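Long-range contact in cellulose hydrolase (Bacillus licheniformis, PDB 4YZT), which hydrolyses internal beta-1,4-glucosidic bonds of cellulose as a three-module family 5 endoglucanase, bound in this crystal to cellotetraose: residues Asp491-Glu496 against Lys504-Lys509. Residues are numbered along the deposited sequence; the frame is centred on the assembly and turned at random.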
loop_
_atom_site.group_PDB
_atom_site.type_symbol
_atom_site.label_atom_id
_atom_site.label_comp_id
_atom_site.label_asym_id
_atom_site.label_seq_id
_atom_site.Cartn_x
_atom_site.Cartn_y
_atom_site.Cartn_z
ATOM N N ASP A 491 13.411 -4.386 2.307
ATOM C CA ASP A 491 13.790 -3.569 1.151
ATOM C C ASP A 491 15.020 -2.706 1.457
ATOM O O ASP A 491 16.005 -2.802 0.743
ATOM C CB ASP A 491 12.621 -2.696 0.666
ATOM C CG ASP A 491 12.682 -2.392 -0.825
ATOM O OD1 ASP A 491 13.219 -3.209 -1.605
ATOM O OD2 ASP A 491 12.171 -1.326 -1.223
ATOM N N GLU A 492 14.987 -1.877 2.502
ATOM C CA GLU A 492 16.168 -1.049 2.763
ATOM C C GLU A 492 17.322 -1.892 3.317
ATOM O O GLU A 492 18.487 -1.575 3.059
ATOM C CB GLU A 492 15.841 0.124 3.697
ATOM C CG GLU A 492 15.589 -0.234 5.132
ATOM C CD GLU A 492 15.145 0.968 5.965
ATOM O OE1 GLU A 492 15.248 0.898 7.203
ATOM O OE2 GLU A 492 14.672 1.977 5.386
ATOM N N ASP A 493 17.007 -2.985 4.017
ATOM C CA ASP A 493 18.039 -3.853 4.592
ATOM C C ASP A 493 18.153 -5.220 3.921
ATOM O O ASP A 493 19.230 -5.818 3.908
ATOM C CB ASP A 493 17.782 -4.086 6.079
ATOM C CG ASP A 493 17.887 -2.819 6.899
ATOM O OD1 ASP A 493 18.651 -1.915 6.501
ATOM O OD2 ASP A 493 17.230 -2.756 7.958
ATOM N N PHE A 494 17.044 -5.754 3.406
ATOM C CA PHE A 494 17.098 -7.103 2.839
ATOM C C PHE A 494 16.031 -7.335 1.792
ATOM O O PHE A 494 15.028 -6.626 1.736
ATOM C CB PHE A 494 16.964 -8.179 3.939
ATOM C CG PHE A 494 15.610 -8.192 4.636
ATOM C CD1 PHE A 494 14.518 -8.857 4.067
ATOM C CD2 PHE A 494 15.436 -7.557 5.856
ATOM C CE1 PHE A 494 13.281 -8.870 4.694
ATOM C CE2 PHE A 494 14.198 -7.572 6.499
ATOM C CZ PHE A 494 13.117 -8.236 5.914
ATOM N N TYR A 495 16.243 -8.351 0.970
ATOM C CA TYR A 495 15.200 -8.790 0.045
ATOM C C TYR A 495 15.472 -10.193 -0.464
ATOM O O TYR A 495 16.577 -10.732 -0.304
ATOM C CB TYR A 495 15.052 -7.817 -1.139
ATOM C CG TYR A 495 16.305 -7.581 -1.963
ATOM C CD1 TYR A 495 17.293 -6.691 -1.541
ATOM C CD2 TYR A 495 16.488 -8.227 -3.182
ATOM C CE1 TYR A 495 18.441 -6.466 -2.314
ATOM C CE2 TYR A 495 17.641 -8.011 -3.961
ATOM C CZ TYR A 495 18.605 -7.128 -3.518
ATOM O OH TYR A 495 19.733 -6.908 -4.289
ATOM N N GLU A 496 14.427 -10.782 -1.040
ATOM C CA GLU A 496 14.521 -12.020 -1.800
ATOM C C GLU A 496 14.316 -11.703 -3.276
ATOM O O GLU A 496 13.441 -10.911 -3.628
ATOM C CB GLU A 496 13.478 -13.039 -1.322
ATOM C CG GLU A 496 13.433 -14.320 -2.162
ATOM C CD GLU A 496 12.291 -15.270 -1.790
ATOM O OE1 GLU A 496 12.091 -16.260 -2.536
ATOM O OE2 GLU A 496 11.597 -15.042 -0.768
ATOM N N LYS A 504 21.352 -5.902 1.927
ATOM C CA LYS A 504 21.640 -4.641 1.269
ATOM C C LYS A 504 22.995 -4.077 1.694
ATOM O O LYS A 504 23.450 -4.285 2.819
ATOM C CB LYS A 504 20.522 -3.629 1.552
ATOM C CG LYS A 504 19.201 -3.993 0.893
ATOM C CD LYS A 504 19.122 -3.521 -0.548
ATOM C CE LYS A 504 18.953 -2.024 -0.608
ATOM N NZ LYS A 504 18.275 -1.586 -1.854
ATOM N N GLU A 505 23.638 -3.390 0.758
ATOM C CA GLU A 505 24.906 -2.707 1.012
ATOM C C GLU A 505 24.872 -1.909 2.321
ATOM O O GLU A 505 25.827 -1.924 3.095
ATOM C CB GLU A 505 25.240 -1.772 -0.149
ATOM C CG GLU A 505 26.631 -1.192 -0.065
ATOM C CD GLU A 505 26.842 -0.053 -1.030
ATOM O OE1 GLU A 505 26.267 1.036 -0.808
ATOM O OE2 GLU A 505 27.570 -0.257 -2.016
ATOM N N ARG A 506 23.762 -1.215 2.545
ATOM C CA ARG A 506 23.518 -0.473 3.780
ATOM C C ARG A 506 23.896 -1.261 5.036
ATOM O O ARG A 506 24.565 -0.736 5.931
ATOM C CB ARG A 506 22.042 -0.074 3.851
ATOM C CG ARG A 506 21.555 0.367 5.221
ATOM C CD ARG A 506 20.073 0.734 5.154
ATOM N NE ARG A 506 19.476 0.849 6.486
ATOM C CZ ARG A 506 19.582 1.916 7.271
ATOM N NH1 ARG A 506 19.002 1.914 8.461
ATOM N NH2 ARG A 506 20.261 2.985 6.870
ATOM N N VAL A 507 23.462 -2.519 5.097
ATOM C CA VAL A 507 23.725 -3.353 6.263
ATOM C C VAL A 507 25.208 -3.696 6.361
ATOM O O VAL A 507 25.797 -3.663 7.447
ATOM C CB VAL A 507 22.902 -4.660 6.220
ATOM C CG1 VAL A 507 23.398 -5.658 7.263
ATOM C CG2 VAL A 507 21.420 -4.355 6.398
ATOM N N LEU A 508 25.799 -4.024 5.220
ATOM C CA LEU A 508 27.202 -4.412 5.164
ATOM C C LEU A 508 28.095 -3.299 5.720
ATOM O O LEU A 508 29.089 -3.563 6.412
ATOM C CB LEU A 508 27.601 -4.749 3.726
ATOM C CG LEU A 508 26.765 -5.824 3.033
ATOM C CD1 LEU A 508 27.342 -6.139 1.667
ATOM C CD2 LEU A 508 26.622 -7.101 3.891
ATOM N N LYS A 509 27.719 -2.059 5.421
ATOM C CA LYS A 509 28.504 -0.895 5.835
ATOM C C LYS A 509 28.462 -0.664 7.353
ATOM O O LYS A 509 29.324 0.024 7.898
ATOM C CB LYS A 509 28.019 0.356 5.091
ATOM C CG LYS A 509 28.499 0.442 3.645
ATOM C CD LYS A 509 27.820 1.594 2.905
HETATM O O HOH W 1 16.142 -2.892 -2.533
HETATM O O HOH W 2 17.175 -0.227 8.811
#
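Lys-504 wraps over the backbone turn of Asp-491 to Asp-493, and its side chain can be followed atom by atom. CB sits 3.3 Å from Glu-492 O; CG touches both that oxygen and Asp-491 O. CD approaches the edge of the Tyr-495 ring, close to its plane, 3.5 Å from CE1, and the two side chains cross at about a right angle. The chain bends here, chi2 -84° and chi3 -73°, which curls CD and CE back against Asp-491 O instead of letting them extend outward. NZ then donates to water 1, which in turn donates to Asp-491 OD1, so lysine and aspartate, 5.3 Å apart at NZ and OD1, are linked through solvent. At the other end of the residue, Lys-504 N donates to Asp-493 O in a nearly straight bond (2.9 Å, 174°), the nitrogen standing above the carbonyl plane.

Two residues further on, in the first turn of helix 505-510, Arg-506 reaches Asp-493 in an extended chain from CG to NE. NE forms a salt bridge to OD1 at 2.9 Å; the oxygen lies in the guanidinium plane, and carboxylate and guanidinium are nearly coplanar. Water 2 accepts from Arg-506 NH1 and donates to Asp-493 OD2 and Glu-492 OE1. Asn-489 binds these same two carboxylate oxygens through N and ND2 respectively, so each has a second partner besides the water. Val-507 CG2 packs on Asp-493 CB at 3.7 Å.

Tyr-495 OH bonds Asp-451 OD2, and Asp-451 OD1 accepts from Glu-505 N. Lys-504 is itself the N-cap residue, and the whole arrangement is a beta-hairpin-to-helix connection: strands 494-497 and 500-503 form an antiparallel hairpin, and the second strand passes through Lys-504 into helix 505-510, in the C-terminal beta-rich module, whose Asp-491 side chain comes within about 6 Å of a bound glucose unit.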